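PDB 1VPR: dinoflagellate luciferase from Lingulodinium polyedrum, which catalyses the oxidation of dinoflagellate luciferin by molecular oxygen, releasing blue light, and is represented here by the third of its three homologous luciferase domains. Local coordinates for residues L106-F111 / C272-R277; P144-L149 / I261-E266; H236-P241 / G250-P255. One frame throughout, in Å; residues are numbered along the deposited sequence.

Contact 1. Residues L106-F111 / C272-R277; sequences LCFNNF and CFRIER
Glu276 OE1 is held by two donors: the backbone N of Cys107 at 3.0 Å and, from outside the two segments, Arg259 in a salt bridge. The Cys107 bond is bent to 145° at the hydrogen and meets the carboxylate on its anti side, somewhat out of plane. Glu276 OE2 is paired in turn with Arg278, so both oxygens of this buried acid have a cationic partner. Leu106 lies across the carboxylate at about a right angle, its CD2 3.5 Å from Glu276 CD, while Cys107 SG packs 3.6 Å from Glu276 CB.

The methylenes of Arg274 pack on Phe108, while its guanidinium is held by three oxygens. Arg274 CD stands over the centre of the Phe108 ring, 3.6 Å from the centroid and 6° off the normal, a CH-pi contact; CB and CG continue the packing near Phe108 CE1. The guanidinium carbon is too far from that ring for more than a weak cation-pi attraction. With the chain bent at chi3 (-61°), NE turns off the line of the methylenes, and NH2 bonds to Phe111 O at 2.9 Å, tilted from the carbonyl plane. Glu293 takes the same NH2 in a salt bridge, and NH1 goes to the carbonyl O of Asp113. Phe111 runs the other way past Arg274, bringing CE2 to 3.5 Å from Arg274 O.

Residues 108-111 all have positive phi, and the bonds from Asn110 N to Leu106 O and from Phe111 N to Cys107 O span i to i+4, which together mark a short left-handed helical turn. It is docked on the side of strand 271-282 that carries Arg274 and Glu276, probably the outer side of the beta barrel of a calycin-like catalytic domain.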
loop_
_atom_site.group_PDB
_atom_site.type_symbol
_atom_site.label_atom_id
_atom_site.label_comp_id
_atom_site.label_asym_id
_atom_site.label_seq_id
_atom_site.Cartn_x
_atom_site.Cartn_y
_atom_site.Cartn_z
ATOM N N LEU A 106 18.303 2.679 8.271
ATOM C CA LEU A 106 17.022 2.001 8.039
ATOM C C LEU A 106 16.474 1.263 9.248
ATOM O O LEU A 106 17.229 0.809 10.112
ATOM C CB LEU A 106 17.139 1.027 6.880
ATOM C CG LEU A 106 17.285 1.720 5.545
ATOM C CD1 LEU A 106 17.709 0.681 4.529
ATOM C CD2 LEU A 106 15.964 2.368 5.154
ATOM N N CYS A 107 15.147 1.154 9.281
ATOM C CA CYS A 107 14.410 0.497 10.352
ATOM C C CYS A 107 14.843 -0.941 10.531
ATOM O O CYS A 107 15.519 -1.515 9.673
ATOM C CB CYS A 107 12.902 0.528 10.041
ATOM S SG CYS A 107 12.510 -0.248 8.422
ATOM N N PHE A 108 14.439 -1.513 11.659
ATOM C CA PHE A 108 14.745 -2.907 12.014
ATOM C C PHE A 108 16.254 -3.173 11.983
ATOM O O PHE A 108 16.684 -4.279 11.663
ATOM C CB PHE A 108 14.033 -3.879 11.063
ATOM C CG PHE A 108 12.531 -3.949 11.259
ATOM C CD1 PHE A 108 11.679 -3.215 10.446
ATOM C CD2 PHE A 108 11.979 -4.749 12.270
ATOM C CE1 PHE A 108 10.290 -3.265 10.629
ATOM C CE2 PHE A 108 10.588 -4.807 12.463
ATOM C CZ PHE A 108 9.743 -4.058 11.634
ATOM N N ASN A 109 17.037 -2.155 12.333
ATOM C CA ASN A 109 18.498 -2.256 12.315
ATOM C C ASN A 109 18.952 -2.633 10.914
ATOM O O ASN A 109 19.728 -3.568 10.727
ATOM C CB ASN A 109 18.973 -3.295 13.331
ATOM C CG ASN A 109 18.822 -2.798 14.748
ATOM O OD1 ASN A 109 19.246 -1.678 15.065
ATOM N ND2 ASN A 109 18.216 -3.611 15.612
ATOM N N ASN A 110 18.444 -1.883 9.934
ATOM C CA ASN A 110 18.737 -2.107 8.530
ATOM C C ASN A 110 18.267 -3.472 8.114
ATOM O O ASN A 110 18.940 -4.182 7.347
ATOM C CB ASN A 110 20.218 -1.966 8.248
ATOM C CG ASN A 110 20.692 -0.572 8.438
ATOM O OD1 ASN A 110 20.181 0.362 7.802
ATOM N ND2 ASN A 110 21.669 -0.396 9.327
ATOM N N PHE A 111 17.091 -3.821 8.626
ATOM C CA PHE A 111 16.456 -5.085 8.355
ATOM C C PHE A 111 17.254 -6.307 8.831
ATOM O O PHE A 111 16.951 -7.435 8.431
ATOM C CB PHE A 111 16.152 -5.177 6.856
ATOM C CG PHE A 111 15.230 -4.078 6.361
ATOM C CD1 PHE A 111 15.686 -3.110 5.480
ATOM C CD2 PHE A 111 13.900 -4.045 6.757
ATOM C CE1 PHE A 111 14.820 -2.118 4.982
ATOM C CE2 PHE A 111 13.022 -3.051 6.264
ATOM C CZ PHE A 111 13.493 -2.093 5.373
ATOM N N CYS A 272 6.798 -11.974 5.988
ATOM C CA CYS A 272 6.559 -10.714 6.699
ATOM C C CYS A 272 7.416 -9.638 6.029
ATOM O O CYS A 272 8.641 -9.647 6.180
ATOM C CB CYS A 272 6.980 -10.845 8.178
ATOM S SG CYS A 272 6.665 -9.366 9.224
ATOM N N PHE A 273 6.790 -8.743 5.261
ATOM C CA PHE A 273 7.526 -7.658 4.606
ATOM C C PHE A 273 7.691 -6.566 5.641
ATOM O O PHE A 273 6.736 -6.184 6.320
ATOM C CB PHE A 273 6.744 -7.083 3.403
ATOM C CG PHE A 273 6.714 -7.984 2.193
ATOM C CD1 PHE A 273 5.892 -9.098 2.160
ATOM C CD2 PHE A 273 7.514 -7.703 1.083
ATOM C CE1 PHE A 273 5.851 -9.928 1.052
ATOM C CE2 PHE A 273 7.488 -8.523 -0.041
ATOM C CZ PHE A 273 6.652 -9.645 -0.062
ATOM N N ARG A 274 8.893 -6.032 5.768
ATOM C CA ARG A 274 9.097 -4.991 6.750
ATOM C C ARG A 274 9.310 -3.716 5.977
ATOM O O ARG A 274 9.889 -3.732 4.901
ATOM C CB ARG A 274 10.252 -5.377 7.663
ATOM C CG ARG A 274 9.847 -6.512 8.617
ATOM C CD ARG A 274 11.030 -6.998 9.466
ATOM N NE ARG A 274 12.075 -7.511 8.595
ATOM C CZ ARG A 274 13.302 -7.803 9.002
ATOM N NH1 ARG A 274 13.623 -7.634 10.283
ATOM N NH2 ARG A 274 14.208 -8.222 8.123
ATOM N N ILE A 275 8.857 -2.596 6.527
ATOM C CA ILE A 275 8.882 -1.371 5.738
ATOM C C ILE A 275 8.952 -0.079 6.518
ATOM O O ILE A 275 8.584 -0.036 7.696
ATOM C CB ILE A 275 7.589 -1.385 4.856
ATOM C CG1 ILE A 275 7.471 -0.136 3.974
ATOM C CG2 ILE A 275 6.337 -1.482 5.776
ATOM C CD1 ILE A 275 6.216 -0.207 3.092
ATOM N N GLU A 276 9.478 0.964 5.877
ATOM C CA GLU A 276 9.495 2.289 6.485
ATOM C C GLU A 276 9.168 3.319 5.418
ATOM O O GLU A 276 9.375 3.072 4.208
ATOM C CB GLU A 276 10.864 2.650 7.106
ATOM C CG GLU A 276 12.042 2.788 6.137
ATOM C CD GLU A 276 13.109 3.701 6.709
ATOM O OE1 GLU A 276 13.702 3.320 7.747
ATOM O OE2 GLU A 276 13.338 4.811 6.148
ATOM N N ARG A 277 8.617 4.453 5.858
ATOM C CA ARG A 277 8.370 5.592 4.972
ATOM C C ARG A 277 8.903 6.761 5.760
ATOM O O ARG A 277 8.547 6.916 6.926
ATOM C CB ARG A 277 6.891 5.839 4.687
ATOM C CG ARG A 277 6.288 4.911 3.610
ATOM C CD ARG A 277 4.759 5.004 3.588
ATOM N NE ARG A 277 4.224 4.285 2.430
ATOM C CZ ARG A 277 2.930 4.047 2.234
ATOM N NH1 ARG A 277 2.041 4.478 3.117
ATOM N NH2 ARG A 277 2.530 3.358 1.162
#

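Contact 2. Residues P144-L149 / I261-E266; sequences PWPAGL and IGFFWE
Pro146 lies over one face of the Phe263 ring, its CD 3.5 Å from the ring centroid and 8° off the normal, a CH-pi contact, with Pro146 CG beside it near Phe263 CD1. Irregular loop 144-149 is thus laid against strand 259-266 of the calycin-type beta barrel. At the ring's edge, in its plane, stand Trp145 CZ3 and Trp265 CD1. The Trp145 and Phe263 rings meet obliquely, with planes 70° apart and Trp145 CE3 3.7 Å from Phe263 CE1. Phe263 reaches the loop with CG between the backbone N and the carbonyl carbon (chi1 63°). Leu149 CD2 touches Phe263 CE1 at 3.6 Å, while its other branch, CD1, passes to Ile261 CG2 at 3.9 Å.

The loop turns back through a type II beta turn, Pro146 to Leu149, closed by Leu149 N to Pro146 O; Gly148 has positive phi, where a side chain would crowd the preceding carbonyl. Phe108 of the neighbouring helical turn abuts both Pro146 and Leu149. At the other end Pro144 CD rests 3.6 Å from Trp265 CZ2, and the indole NE1 of Trp265 donates to Pro144 O at 3.0 Å, with the oxygen nearly in the indole plane.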
loop_
_atom_site.group_PDB
_atom_site.type_symbol
_atom_site.label_atom_id
_atom_site.label_comp_id
_atom_site.label_asym_id
_atom_site.label_seq_id
_atom_site.Cartn_x
_atom_site.Cartn_y
_atom_site.Cartn_z
ATOM N N PRO A 144 2.859 -13.202 14.450
ATOM C CA PRO A 144 4.008 -12.761 15.232
ATOM C C PRO A 144 4.293 -11.287 14.933
ATOM O O PRO A 144 4.198 -10.873 13.783
ATOM C CB PRO A 144 5.154 -13.653 14.711
ATOM C CG PRO A 144 4.460 -14.905 14.290
ATOM C CD PRO A 144 3.223 -14.335 13.583
ATOM N N TRP A 145 4.601 -10.492 15.957
ATOM C CA TRP A 145 4.990 -9.101 15.725
ATOM C C TRP A 145 6.471 -9.234 15.345
ATOM O O TRP A 145 7.170 -10.100 15.885
ATOM C CB TRP A 145 4.876 -8.267 17.002
ATOM C CG TRP A 145 3.451 -7.919 17.390
ATOM C CD1 TRP A 145 2.629 -8.625 18.221
ATOM C CD2 TRP A 145 2.701 -6.773 16.959
ATOM N NE1 TRP A 145 1.415 -7.988 18.341
ATOM C CE2 TRP A 145 1.432 -6.851 17.572
ATOM C CE3 TRP A 145 2.981 -5.691 16.111
ATOM C CZ2 TRP A 145 0.432 -5.884 17.366
ATOM C CZ3 TRP A 145 1.989 -4.720 15.903
ATOM C CH2 TRP A 145 0.732 -4.822 16.527
ATOM N N PRO A 146 6.970 -8.418 14.395
ATOM C CA PRO A 146 8.388 -8.552 14.035
ATOM C C PRO A 146 9.348 -7.923 15.027
ATOM O O PRO A 146 9.248 -6.734 15.329
ATOM C CB PRO A 146 8.459 -7.888 12.659
ATOM C CG PRO A 146 7.409 -6.803 12.758
ATOM C CD PRO A 146 6.260 -7.529 13.448
ATOM N N ALA A 147 10.280 -8.724 15.541
ATOM C CA ALA A 147 11.293 -8.244 16.486
ATOM C C ALA A 147 11.882 -6.914 16.019
ATOM O O ALA A 147 12.178 -6.758 14.832
ATOM C CB ALA A 147 12.437 -9.288 16.604
ATOM N N GLY A 148 12.063 -5.967 16.941
ATOM C CA GLY A 148 12.642 -4.678 16.565
ATOM C C GLY A 148 11.632 -3.611 16.168
ATOM O O GLY A 148 12.008 -2.477 15.871
ATOM N N LEU A 149 10.348 -3.952 16.145
ATOM C CA LEU A 149 9.356 -2.940 15.800
ATOM C C LEU A 149 9.169 -2.020 16.999
ATOM O O LEU A 149 8.941 -2.485 18.110
ATOM C CB LEU A 149 8.007 -3.587 15.444
ATOM C CG LEU A 149 6.900 -2.608 15.027
ATOM C CD1 LEU A 149 7.233 -2.010 13.668
ATOM C CD2 LEU A 149 5.552 -3.336 14.979
ATOM N N ILE A 261 7.215 3.259 10.563
ATOM C CA ILE A 261 7.851 1.935 10.490
ATOM C C ILE A 261 6.746 0.899 10.642
ATOM O O ILE A 261 5.905 0.987 11.542
ATOM C CB ILE A 261 8.901 1.731 11.607
ATOM C CG1 ILE A 261 10.006 2.774 11.464
ATOM C CG2 ILE A 261 9.505 0.316 11.496
ATOM C CD1 ILE A 261 11.041 2.728 12.577
ATOM N N GLY A 262 6.739 -0.096 9.770
ATOM C CA GLY A 262 5.674 -1.087 9.845
ATOM C C GLY A 262 6.036 -2.401 9.204
ATOM O O GLY A 262 7.202 -2.670 8.894
ATOM N N PHE A 263 5.042 -3.235 9.000
ATOM C CA PHE A 263 5.289 -4.528 8.387
ATOM C C PHE A 263 3.965 -4.999 7.839
ATOM O O PHE A 263 2.909 -4.520 8.278
ATOM C CB PHE A 263 5.766 -5.536 9.437
ATOM C CG PHE A 263 4.760 -5.802 10.497
ATOM C CD1 PHE A 263 4.619 -4.927 11.583
ATOM C CD2 PHE A 263 3.912 -6.905 10.402
ATOM C CE1 PHE A 263 3.653 -5.155 12.551
ATOM C CE2 PHE A 263 2.932 -7.135 11.372
ATOM C CZ PHE A 263 2.805 -6.275 12.435
ATOM N N PHE A 264 4.016 -5.932 6.889
ATOM C CA PHE A 264 2.808 -6.493 6.302
ATOM C C PHE A 264 3.015 -7.977 6.115
ATOM O O PHE A 264 3.990 -8.380 5.505
ATOM C CB PHE A 264 2.490 -5.879 4.930
ATOM C CG PHE A 264 2.057 -4.454 4.995
ATOM C CD1 PHE A 264 2.989 -3.437 5.047
ATOM C CD2 PHE A 264 0.708 -4.137 5.108
ATOM C CE1 PHE A 264 2.591 -2.117 5.226
ATOM C CE2 PHE A 264 0.303 -2.824 5.281
ATOM C CZ PHE A 264 1.243 -1.812 5.346
ATOM N N TRP A 265 2.090 -8.769 6.641
ATOM C CA TRP A 265 2.133 -10.215 6.500
ATOM C C TRP A 265 1.389 -10.568 5.231
ATOM O O TRP A 265 0.196 -10.297 5.127
ATOM C CB TRP A 265 1.431 -10.906 7.664
ATOM C CG TRP A 265 2.269 -11.048 8.892
ATOM C CD1 TRP A 265 2.196 -10.298 10.026
ATOM C CD2 TRP A 265 3.309 -12.016 9.111
ATOM N NE1 TRP A 265 3.131 -10.730 10.947
ATOM C CE2 TRP A 265 3.824 -11.787 10.411
ATOM C CE3 TRP A 265 3.853 -13.051 8.342
ATOM C CZ2 TRP A 265 4.856 -12.562 10.957
ATOM C CZ3 TRP A 265 4.892 -13.826 8.892
ATOM C CH2 TRP A 265 5.371 -13.573 10.182
ATOM N N GLU A 266 2.091 -11.165 4.274
ATOM C CA GLU A 266 1.485 -11.587 3.008
ATOM C C GLU A 266 1.047 -13.020 3.314
ATOM O O GLU A 266 1.865 -13.955 3.317
ATOM C CB GLU A 266 2.540 -11.549 1.900
ATOM C CG GLU A 266 2.056 -11.953 0.513
ATOM C CD GLU A 266 3.183 -11.890 -0.506
ATOM O OE1 GLU A 266 4.105 -12.735 -0.399
ATOM O OE2 GLU A 266 3.157 -10.987 -1.389
#

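Contact 3. Residues H236-P241 / G250-P255; sequences HYFYEP and GVWVLP
Tyr237 presents one ring face to Val251, whose CG2 sits over its centre, 3.5 Å from the centroid and 13° off the normal, a CH-pi contact. Val251 CG2 lies beside the backbone N, anti to its own carbonyl carbon. Next along the chain, Phe238 and Gly250 form an antiparallel hydrogen-bonded pair: Phe238 N to Gly250 O is 2.9 Å and Gly250 N to Phe238 O is 3.0 Å, both donors nearly along the C=O axis. Tyr237 CA adds a CA-H...O contact of 3.3 Å to the same Gly250 O.

On the other face of the sheet Phe238 CZ reaches Trp252 CD1 at 3.7 Å. The two ring planes differ by only 21°, but they are slid so far apart that they barely overlap; Trp232 supplies a stacked partner for Phe238. Phe238 and Trp252 belong to the beta hairpin of strands 237-241 and 247-253, at one end of the strand order of the calycin barrel's sheet. The short antiparallel segments are strongly twisted, their directions 130° apart rather than 180°, and direct pairing gives way near His236: there a water spans the strands, 2.7 Å from His236 O and 2.9 Å from Trp252 N.

Outside this shell, the Tyr237 ring also meets the Trp145 ring, and its side chain touches Leu249. An alanine in place of Tyr237 would probably leave Val251 CG2 without its aromatic cover and open a gap beside Trp145. Asp321 holds the backbone and side chain here, one carboxylate oxygen on Tyr237 N and the other on His236 ND1.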
loop_
_atom_site.group_PDB
_atom_site.type_symbol
_atom_site.label_atom_id
_atom_site.label_comp_id
_atom_site.label_asym_id
_atom_site.label_seq_id
_atom_site.Cartn_x
_atom_site.Cartn_y
_atom_site.Cartn_z
ATOM N N HIS A 236 -1.879 -0.370 15.246
ATOM C CA HIS A 236 -3.071 -1.196 15.050
ATOM C C HIS A 236 -3.152 -1.805 13.662
ATOM O O HIS A 236 -2.826 -1.167 12.671
ATOM C CB HIS A 236 -4.328 -0.364 15.350
ATOM C CG HIS A 236 -4.449 0.036 16.792
ATOM N ND1 HIS A 236 -5.068 -0.759 17.733
ATOM C CD2 HIS A 236 -3.982 1.121 17.463
ATOM C CE1 HIS A 236 -4.987 -0.177 18.920
ATOM N NE2 HIS A 236 -4.333 0.964 18.783
ATOM N N TYR A 237 -3.593 -3.058 13.605
ATOM C CA TYR A 237 -3.690 -3.803 12.353
ATOM C C TYR A 237 -4.765 -3.318 11.393
ATOM O O TYR A 237 -5.758 -2.700 11.777
ATOM C CB TYR A 237 -3.986 -5.289 12.641
ATOM C CG TYR A 237 -2.772 -6.191 12.692
ATOM C CD1 TYR A 237 -2.162 -6.509 13.900
ATOM C CD2 TYR A 237 -2.249 -6.733 11.530
ATOM C CE1 TYR A 237 -1.060 -7.352 13.942
ATOM C CE2 TYR A 237 -1.153 -7.566 11.557
ATOM C CZ TYR A 237 -0.568 -7.869 12.769
ATOM O OH TYR A 237 0.515 -8.691 12.784
ATOM N N PHE A 238 -4.542 -3.589 10.119
ATOM C CA PHE A 238 -5.542 -3.303 9.122
ATOM C C PHE A 238 -5.339 -4.336 8.043
ATOM O O PHE A 238 -4.289 -4.973 7.938
ATOM C CB PHE A 238 -5.513 -1.836 8.616
ATOM C CG PHE A 238 -4.235 -1.414 7.946
ATOM C CD1 PHE A 238 -4.167 -1.318 6.563
ATOM C CD2 PHE A 238 -3.128 -1.045 8.704
ATOM C CE1 PHE A 238 -3.001 -0.847 5.932
ATOM C CE2 PHE A 238 -1.975 -0.577 8.096
ATOM C CZ PHE A 238 -1.911 -0.474 6.698
ATOM N N TYR A 239 -6.369 -4.523 7.251
ATOM C CA TYR A 239 -6.371 -5.532 6.220
ATOM C C TYR A 239 -6.279 -4.896 4.830
ATOM O O TYR A 239 -7.026 -3.966 4.519
ATOM C CB TYR A 239 -7.672 -6.323 6.366
ATOM C CG TYR A 239 -8.024 -7.203 5.184
ATOM C CD1 TYR A 239 -7.085 -8.083 4.652
ATOM C CD2 TYR A 239 -9.301 -7.157 4.605
ATOM C CE1 TYR A 239 -7.393 -8.913 3.574
ATOM C CE2 TYR A 239 -9.623 -7.976 3.519
ATOM C CZ TYR A 239 -8.656 -8.857 3.014
ATOM O OH TYR A 239 -8.950 -9.721 1.981
ATOM N N GLU A 240 -5.349 -5.386 4.017
ATOM C CA GLU A 240 -5.196 -4.892 2.660
ATOM C C GLU A 240 -5.501 -5.954 1.604
ATOM O O GLU A 240 -4.669 -6.819 1.338
ATOM C CB GLU A 240 -3.772 -4.376 2.421
ATOM C CG GLU A 240 -3.441 -3.070 3.126
ATOM C CD GLU A 240 -3.899 -1.846 2.333
ATOM O OE1 GLU A 240 -4.908 -1.938 1.583
ATOM O OE2 GLU A 240 -3.250 -0.788 2.485
ATOM N N PRO A 241 -6.719 -5.953 1.039
ATOM C CA PRO A 241 -6.983 -6.956 -0.003
ATOM C C PRO A 241 -6.282 -6.425 -1.257
ATOM O O PRO A 241 -6.305 -5.215 -1.515
ATOM C CB PRO A 241 -8.505 -6.931 -0.149
ATOM C CG PRO A 241 -8.901 -5.570 0.393
ATOM C CD PRO A 241 -7.977 -5.401 1.568
ATOM N N GLY A 250 -1.408 -5.903 8.037
ATOM C CA GLY A 250 -0.223 -5.163 8.427
ATOM C C GLY A 250 -0.492 -4.077 9.430
ATOM O O GLY A 250 -1.636 -3.859 9.815
ATOM N N VAL A 251 0.568 -3.376 9.816
ATOM C CA VAL A 251 0.509 -2.329 10.812
ATOM C C VAL A 251 1.512 -1.242 10.495
ATOM O O VAL A 251 2.597 -1.547 10.014
ATOM C CB VAL A 251 0.924 -2.890 12.229
ATOM C CG1 VAL A 251 1.124 -1.738 13.196
ATOM C CG2 VAL A 251 -0.129 -3.859 12.770
ATOM N N TRP A 252 1.154 0.018 10.754
ATOM C CA TRP A 252 2.089 1.124 10.603
ATOM C C TRP A 252 2.229 1.663 12.018
ATOM O O TRP A 252 1.235 1.765 12.763
ATOM C CB TRP A 252 1.543 2.307 9.773
ATOM C CG TRP A 252 1.641 2.162 8.307
ATOM C CD1 TRP A 252 0.608 2.092 7.430
ATOM C CD2 TRP A 252 2.837 2.116 7.527
ATOM N NE1 TRP A 252 1.077 2.008 6.149
ATOM C CE2 TRP A 252 2.447 2.023 6.179
ATOM C CE3 TRP A 252 4.203 2.140 7.842
ATOM C CZ2 TRP A 252 3.371 1.964 5.130
ATOM C CZ3 TRP A 252 5.122 2.078 6.810
ATOM C CH2 TRP A 252 4.701 1.990 5.464
ATOM N N VAL A 253 3.451 1.990 12.399
ATOM C CA VAL A 253 3.703 2.602 13.700
ATOM C C VAL A 253 4.311 3.965 13.341
ATOM O O VAL A 253 5.066 4.078 12.375
ATOM C CB VAL A 253 4.721 1.793 14.543
ATOM C CG1 VAL A 253 4.892 2.476 15.941
ATOM C CG2 VAL A 253 4.203 0.326 14.714
ATOM N N LEU A 254 3.972 4.990 14.104
ATOM C CA LEU A 254 4.482 6.343 13.862
ATOM C C LEU A 254 5.242 6.720 15.150
ATOM O O LEU A 254 4.769 7.492 15.971
ATOM C CB LEU A 254 3.299 7.299 13.617
ATOM C CG LEU A 254 2.624 7.360 12.230
ATOM C CD1 LEU A 254 2.402 5.975 11.646
ATOM C CD2 LEU A 254 1.300 8.092 12.366
ATOM N N PRO A 255 6.464 6.198 15.306
ATOM C CA PRO A 255 7.313 6.425 16.477
ATOM C C PRO A 255 8.117 7.707 16.481
ATOM O O PRO A 255 8.708 8.064 17.508
ATOM C CB PRO A 255 8.234 5.222 16.422
ATOM C CG PRO A 255 8.562 5.221 14.915
ATOM C CD PRO A 255 7.190 5.399 14.297
HETATM O O HOH W 1 -1.524 0.915 11.585
#

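How the contacts relate
The three contacts step across successive strands of one sheet. Contact 1 centres about 8 Å from contact 2, joined by the probable bonds Gly262 N to Ile275 O and Phe264 N to Phe273 O, both 2.8 Å; Phe108 CD2 also comes to 3.3 Å from Ala147 O. Contact 2 centres about 9 Å from contact 3, where Val253 N approaches Ile261 O at 2.8 Å. Contacts 1 and 3, about 14 Å apart between centres, meet through Ile275 CD1 and Trp252 CH2, 3.6 Å apart. Calycins generally bind ligands inside the barrel; Trp252 and Ile275 probably face that interior, with the helical turn and loop of contacts 1 and 2 on the other side of the sheet.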